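Local coordinates for group 3 allergen SMIPP-S Yv6023A04 (Sarcoptes scabiei type hominis, PDB 3H7O), which is a scabies mite paralogue of trypsin-like S1 serine proteases that has probably lost protease activity, at residues T157-P161 with I162-L166; F211-V214 with G215-V218; V176-E179 with S180-G184. The protein carries 3 engineered substitutions. All blocks are in the same frame, centred on the assembly; numbering follows the deposited sequence.

Interaction 1 of 3, residues T157-P161 with I162-L166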
loop_
_atom_site.group_PDB
_atom_site.type_symbol
_atom_site.label_atom_id
_atom_site.label_comp_id
_atom_site.label_asym_id
_atom_site.label_seq_id
_atom_site.Cartn_x
_atom_site.Cartn_y
_atom_site.Cartn_z
ATOM N N THR A 157 11.293 19.622 -2.003
ATOM C CA THR A 157 11.857 20.494 -3.043
ATOM C C THR A 157 12.027 19.745 -4.375
ATOM O O THR A 157 11.852 20.332 -5.441
ATOM C CB THR A 157 13.153 21.258 -2.601
ATOM O OG1 THR A 157 13.799 21.837 -3.742
ATOM C CG2 THR A 157 14.138 20.351 -1.899
ATOM N N LYS A 158 12.330 18.449 -4.305
ATOM C CA LYS A 158 12.438 17.621 -5.510
ATOM C C LYS A 158 11.091 17.438 -6.209
ATOM O O LYS A 158 11.032 17.359 -7.437
ATOM C CB LYS A 158 13.068 16.263 -5.191
ATOM C CG LYS A 158 14.568 16.331 -4.987
ATOM C CD LYS A 158 15.155 14.983 -4.614
ATOM C CE LYS A 158 16.651 15.094 -4.411
ATOM N NZ LYS A 158 17.271 13.776 -4.127
ATOM N N TYR A 159 10.016 17.384 -5.425
ATOM C CA TYR A 159 8.666 17.265 -5.972
ATOM C C TYR A 159 8.106 18.588 -6.495
ATOM O O TYR A 159 7.070 18.607 -7.163
ATOM C CB TYR A 159 7.722 16.620 -4.953
ATOM C CG TYR A 159 7.675 15.116 -5.077
ATOM C CD1 TYR A 159 8.694 14.316 -4.549
ATOM C CD2 TYR A 159 6.619 14.491 -5.738
ATOM C CE1 TYR A 159 8.655 12.923 -4.674
ATOM C CE2 TYR A 159 6.566 13.104 -5.861
ATOM C CZ TYR A 159 7.584 12.326 -5.332
ATOM O OH TYR A 159 7.517 10.950 -5.459
ATOM N N GLY A 160 8.805 19.681 -6.192
ATOM C CA GLY A 160 8.508 21.002 -6.749
ATOM C C GLY A 160 7.087 21.485 -6.516
ATOM O O GLY A 160 6.677 21.666 -5.373
ATOM N N PRO A 161 6.323 21.692 -7.605
ATOM C CA PRO A 161 4.956 22.219 -7.513
ATOM C C PRO A 161 3.927 21.215 -6.986
ATOM O O PRO A 161 2.784 21.595 -6.741
ATOM C CB PRO A 161 4.631 22.594 -8.962
ATOM C CG PRO A 161 5.465 21.676 -9.780
ATOM C CD PRO A 161 6.743 21.501 -9.007
ATOM N N ILE A 162 4.329 19.953 -6.827
ATOM C CA ILE A 162 3.448 18.907 -6.306
ATOM C C ILE A 162 3.385 18.984 -4.781
ATOM O O ILE A 162 4.401 18.821 -4.096
ATOM C CB ILE A 162 3.895 17.487 -6.760
ATOM C CG1 ILE A 162 3.687 17.318 -8.272
ATOM C CG2 ILE A 162 3.152 16.397 -5.973
ATOM C CD1 ILE A 162 4.261 16.031 -8.856
ATOM N N PHE A 163 2.187 19.234 -4.256
ATOM C CA PHE A 163 2.001 19.334 -2.812
ATOM C C PHE A 163 2.174 17.985 -2.125
ATOM O O PHE A 163 1.576 16.980 -2.530
ATOM C CB PHE A 163 0.634 19.935 -2.450
ATOM C CG PHE A 163 0.356 19.949 -0.967
ATOM C CD1 PHE A 163 0.852 20.972 -0.163
ATOM C CD2 PHE A 163 -0.388 18.933 -0.374
ATOM C CE1 PHE A 163 0.609 20.986 1.212
ATOM C CE2 PHE A 163 -0.635 18.938 1.001
ATOM C CZ PHE A 163 -0.133 19.970 1.792
ATOM N N LEU A 164 2.993 17.982 -1.079
ATOM C CA LEU A 164 3.104 16.834 -0.182
ATOM C C LEU A 164 2.744 17.288 1.223
ATOM O O LEU A 164 3.256 18.297 1.698
ATOM C CB LEU A 164 4.522 16.261 -0.189
ATOM C CG LEU A 164 5.085 15.666 -1.483
ATOM C CD1 LEU A 164 6.528 15.267 -1.257
ATOM C CD2 LEU A 164 4.270 14.471 -1.933
ATOM N N SER A 165 1.867 16.532 1.875
ATOM C CA SER A 165 1.380 16.854 3.213
ATOM C C SER A 165 2.424 16.638 4.311
ATOM O O SER A 165 3.542 16.177 4.058
ATOM C CB SER A 165 0.142 16.012 3.523
ATOM O OG SER A 165 0.508 14.671 3.807
ATOM N N LEU A 166 2.030 16.973 5.535
ATOM C CA LEU A 166 2.835 16.738 6.726
ATOM C C LEU A 166 2.880 15.256 7.096
ATOM O O LEU A 166 3.782 14.814 7.811
ATOM C CB LEU A 166 2.275 17.550 7.903
ATOM C CG LEU A 166 2.437 19.072 7.836
ATOM C CD1 LEU A 166 1.478 19.764 8.806
ATOM C CD2 LEU A 166 3.877 19.471 8.129
HETATM O O HOH W 1 -0.037 20.451 -5.735
#
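Y159 and I162 are the end residues of a type II' beta turn that leads out of helix 152-159. The turn is shut by I162 N, which donates to Y159 O at 3.1 Å with an N-H...O angle of 159°. G160 sits at the second position of the turn. It is the first residue to leave helical backbone angles, and its positive phi of 56° favours glycine. P161 takes the third position. In the trypsin-like fold this helix precedes a strand of the second barrel. Here the connection runs through 162-166 to strand 168-172.

The Y159 ring meets both I162 and L164. The CG2 branch of I162 comes obliquely to ring atom CD2 of Y159, at 4.0 Å. CG2 is set anti to the backbone N of I162, which leaves CG1 beside that N and near Y159 O. L164 reaches the same ring with its CD1 methyl, 4.0 Å from Y159 CG, and the two side chains cross at about a right angle. V210 of strand 209-213 and R203 also touch the tyrosine. Its hydroxyl is hydrogen-bonded to P208 O.

A water bridges two backbone groups. It donates to P161 O at 3.2 Å and accepts from F163 N at 2.9 Å.

Interaction 2 of 3, residues F211-V214 with G215-V218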
loop_
_atom_site.group_PDB
_atom_site.type_symbol
_atom_site.label_atom_id
_atom_site.label_comp_id
_atom_site.label_asym_id
_atom_site.label_seq_id
_atom_site.Cartn_x
_atom_site.Cartn_y
_atom_site.Cartn_z
ATOM N N PHE A 211 5.534 7.993 0.845
ATOM C CA PHE A 211 4.730 7.070 1.633
ATOM C C PHE A 211 3.907 7.850 2.630
ATOM O O PHE A 211 4.425 8.735 3.307
ATOM C CB PHE A 211 5.633 6.087 2.380
ATOM C CG PHE A 211 6.494 5.257 1.474
ATOM C CD1 PHE A 211 6.037 4.037 0.993
ATOM C CD2 PHE A 211 7.753 5.709 1.078
ATOM C CE1 PHE A 211 6.824 3.267 0.131
ATOM C CE2 PHE A 211 8.547 4.951 0.219
ATOM C CZ PHE A 211 8.079 3.725 -0.251
ATOM N N THR A 212 2.623 7.527 2.713
ATOM C CA THR A 212 1.769 8.064 3.760
ATOM C C THR A 212 2.242 7.474 5.083
ATOM O O THR A 212 2.379 6.256 5.215
ATOM C CB THR A 212 0.288 7.718 3.513
ATOM O OG1 THR A 212 -0.137 8.314 2.283
ATOM C CG2 THR A 212 -0.588 8.242 4.649
ATOM N N LYS A 213 2.503 8.353 6.045
ATOM C CA LYS A 213 3.019 7.969 7.347
ATOM C C LYS A 213 1.901 7.361 8.198
ATOM O O LYS A 213 0.997 8.064 8.648
ATOM C CB LYS A 213 3.639 9.198 8.018
ATOM C CG LYS A 213 4.364 8.943 9.328
ATOM C CD LYS A 213 5.362 10.059 9.645
ATOM C CE LYS A 213 4.747 11.454 9.532
ATOM N NZ LYS A 213 5.367 12.413 10.495
ATOM N N VAL A 214 1.967 6.047 8.403
ATOM C CA VAL A 214 0.917 5.315 9.126
ATOM C C VAL A 214 0.746 5.849 10.558
ATOM O O VAL A 214 -0.377 5.957 11.055
ATOM C CB VAL A 214 1.153 3.774 9.097
ATOM C CG1 VAL A 214 0.134 3.039 9.963
ATOM C CG2 VAL A 214 1.072 3.252 7.670
ATOM N N GLY A 215 1.858 6.217 11.191
ATOM C CA GLY A 215 1.841 6.794 12.542
ATOM C C GLY A 215 0.916 7.992 12.698
ATOM O O GLY A 215 0.350 8.208 13.771
ATOM N N SER A 216 0.757 8.764 11.623
ATOM C CA SER A 216 -0.109 9.947 11.634
ATOM C C SER A 216 -1.600 9.615 11.655
ATOM O O SER A 216 -2.417 10.461 12.023
ATOM C CB SER A 216 0.196 10.837 10.433
ATOM O OG SER A 216 1.546 11.254 10.446
ATOM N N TYR A 217 -1.944 8.389 11.263
ATOM C CA TYR A 217 -3.342 7.964 11.143
ATOM C C TYR A 217 -3.710 6.806 12.066
ATOM O O TYR A 217 -4.835 6.306 12.013
ATOM C CB TYR A 217 -3.659 7.574 9.692
ATOM C CG TYR A 217 -3.444 8.697 8.703
ATOM C CD1 TYR A 217 -4.476 9.582 8.387
ATOM C CD2 TYR A 217 -2.204 8.877 8.085
ATOM C CE1 TYR A 217 -4.278 10.614 7.482
ATOM C CE2 TYR A 217 -1.994 9.912 7.181
ATOM C CZ TYR A 217 -3.036 10.774 6.882
ATOM O OH TYR A 217 -2.831 11.797 5.985
ATOM N N VAL A 218 -2.772 6.391 12.914
ATOM C CA VAL A 218 -2.960 5.167 13.693
ATOM C C VAL A 218 -4.091 5.278 14.729
ATOM O O VAL A 218 -4.734 4.280 15.050
ATOM C CB VAL A 218 -1.618 4.630 14.283
ATOM C CG1 VAL A 218 -1.239 5.353 15.549
ATOM C CG2 VAL A 218 -1.702 3.129 14.524
#
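T212 and K213, at the end of strand 209-213, meet Y217 and S216 in the turn that leads into helix 218-225. This is the passage from the last strand of the second barrel to the C-terminal helix of the trypsin-like fold. It is mostly buried.

Two backbone hydrogen bonds shape the turn. S216 N donates to K213 O at 3.1 Å, and Y217 N donates to V214 O at 2.9 Å. Each bond links residues three apart, a succession of two tight turns leading to helix 218-225. V218 N also comes near V214 O, but the angle there is too poor for a hydrogen bond.

The contacts of the Y217 ring come from T212 and K213. The CG2 methyl of T212 comes obliquely to the ring, 3.3 Å from Y217 CE2, which is a tight approach. This methyl is anti to the backbone N of T212, with OG1 beside that N. The two side chains cross at about a right angle. On the ring's edge, near its plane, K213 O lies 3.4 Å from Y217 CD2. One carbonyl oxygen thus accepts the S216 N-H and also borders the tyrosine. The Y217 hydroxyl is hydrogen-bonded to N88 OD1. V214 turns away and packs on L193 and V196 of strand 192-197.

The polar side chains S216 and K213 lie alongside each other. S216 OG has a weak hydrogen bond to E115 OE1. The lysine chain bends at its third and fourth torsions (50° and 148°), and its CE touches S216 OG at 3.3 Å, a contact and not a bond.

Interaction 3 of 3, residues V176-E179 with S180-G184; sequences VSLE and SGDAG. With SO4 (sulfate ion), chain D.
The chain from E179 to D182 closes a short 3-10 turn, with D182 N donating to E179 O at 2.8 Å. A183 N then donates to S180 O at 3.3 Å. The D182 side chain folds back to the start of this turn, with CG beside the backbone N and anti to the carbonyl carbon (chi1 -74°). Its OD2 accepts the E179 N-H at 2.8 Å in a nearly straight bond (174°), using the anti lone pair. Backbone and side chain of D182 thus both grip E179. The CB atoms of D182 and L178 pack at 3.8 Å.

In active S1 proteases the Gly-Asp-Ser-Gly stretch carries the catalytic serine and helps form the oxyanion hole. Here the matching residues are G181 to G184. The deposited residue in the serine's place is A183, next to H43, and it lacks the nucleophilic hydroxyl.

D182 OD1 accepts from G130 N, while OD2 also bonds a glycerol. E179 extends away from the turn, and its OE1 accepts from D131 N. S180 OG and G181 N both bond D131 OD1. Upstream, S177 OG donates to O2 of a sulfate ion at 3.3 Å, and G206 N holds the same ion.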
loop_
_atom_site.group_PDB
_atom_site.type_symbol
_atom_site.label_atom_id
_atom_site.label_comp_id
_atom_site.label_asym_id
_atom_site.label_seq_id
_atom_site.Cartn_x
_atom_site.Cartn_y
_atom_site.Cartn_z
ATOM N N VAL A 176 15.786 1.617 -8.476
ATOM C CA VAL A 176 14.475 1.073 -8.130
ATOM C C VAL A 176 13.434 2.189 -8.152
ATOM O O VAL A 176 13.636 3.244 -7.552
ATOM C CB VAL A 176 14.478 0.376 -6.733
ATOM C CG1 VAL A 176 13.071 -0.075 -6.338
ATOM C CG2 VAL A 176 15.437 -0.814 -6.714
ATOM N N SER A 177 12.333 1.951 -8.861
ATOM C CA SER A 177 11.183 2.855 -8.852
ATOM C C SER A 177 9.901 2.053 -8.717
ATOM O O SER A 177 9.771 0.982 -9.312
ATOM C CB SER A 177 11.110 3.679 -10.137
ATOM O OG SER A 177 12.326 4.345 -10.399
ATOM N N LEU A 178 8.958 2.581 -7.942
ATOM C CA LEU A 178 7.634 1.980 -7.823
ATOM C C LEU A 178 6.785 2.360 -9.033
ATOM O O LEU A 178 7.052 3.367 -9.698
ATOM C CB LEU A 178 6.945 2.413 -6.518
ATOM C CG LEU A 178 7.675 2.161 -5.190
ATOM C CD1 LEU A 178 6.876 2.699 -4.007
ATOM C CD2 LEU A 178 8.004 0.693 -4.981
ATOM N N GLU A 179 5.774 1.545 -9.319
ATOM C CA GLU A 179 4.845 1.810 -10.417
ATOM C C GLU A 179 3.500 2.300 -9.876
ATOM O O GLU A 179 3.265 2.273 -8.668
ATOM C CB GLU A 179 4.665 0.554 -11.274
ATOM C CG GLU A 179 5.876 0.215 -12.140
ATOM C CD GLU A 179 5.762 -1.134 -12.841
ATOM O OE1 GLU A 179 4.767 -1.862 -12.628
ATOM O OE2 GLU A 179 6.684 -1.470 -13.608
ATOM N N SER A 180 2.617 2.743 -10.769
ATOM C CA SER A 180 1.305 3.244 -10.353
ATOM C C SER A 180 0.513 2.200 -9.559
ATOM O O SER A 180 -0.194 2.547 -8.619
ATOM C CB SER A 180 0.497 3.738 -11.555
ATOM O OG SER A 180 0.111 2.655 -12.377
ATOM N N GLY A 181 0.653 0.929 -9.936
ATOM C CA GLY A 181 0.030 -0.187 -9.215
ATOM C C GLY A 181 0.606 -0.450 -7.832
ATOM O O GLY A 181 0.044 -1.234 -7.057
ATOM N N ASP A 182 1.723 0.206 -7.513
ATOM C CA ASP A 182 2.341 0.083 -6.194
ATOM C C ASP A 182 1.767 1.048 -5.153
ATOM O O ASP A 182 2.174 1.023 -3.993
ATOM C CB ASP A 182 3.863 0.233 -6.285
ATOM C CG ASP A 182 4.533 -0.989 -6.881
ATOM O OD1 ASP A 182 4.326 -2.102 -6.346
ATOM O OD2 ASP A 182 5.270 -0.839 -7.878
ATOM N N ALA A 183 0.829 1.898 -5.567
ATOM C CA ALA A 183 0.073 2.712 -4.620
ATOM C C ALA A 183 -0.575 1.769 -3.616
ATOM O O ALA A 183 -1.112 0.728 -3.998
ATOM C CB ALA A 183 -0.989 3.530 -5.336
ATOM N N GLY A 184 -0.506 2.121 -2.336
ATOM C CA GLY A 184 -1.088 1.287 -1.296
ATOM C C GLY A 184 -0.181 0.181 -0.778
ATOM O O GLY A 184 -0.541 -0.513 0.177
HETATM S S SO4 D . 12.456 7.721 -12.991
HETATM O O1 SO4 D . 13.826 7.359 -12.642
HETATM O O2 SO4 D . 11.554 6.635 -12.620
HETATM O O3 SO4 D . 12.361 7.970 -14.427
HETATM O O4 SO4 D . 12.091 8.931 -12.267
#

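How the interactions relate
Strand 209-213 takes part in contacts with all three places. In interaction 2 it runs into the C-terminal helix. Its V210 packs against interaction 1. Its F211 packs on L178 of interaction 3, with F211 CZ 4.1 Å from L178 CD1. Interactions 1 and 2 also meet directly, by packing of K213 CE against L166 O. Interaction 2 is the most buried. Interaction 1 lies farthest out, its centre about 20 Å from the chain centre, and mixes apolar packing with a water-bridged turn. Interaction 3 is nearest the chain centre and is mainly polar, where the family has its active site.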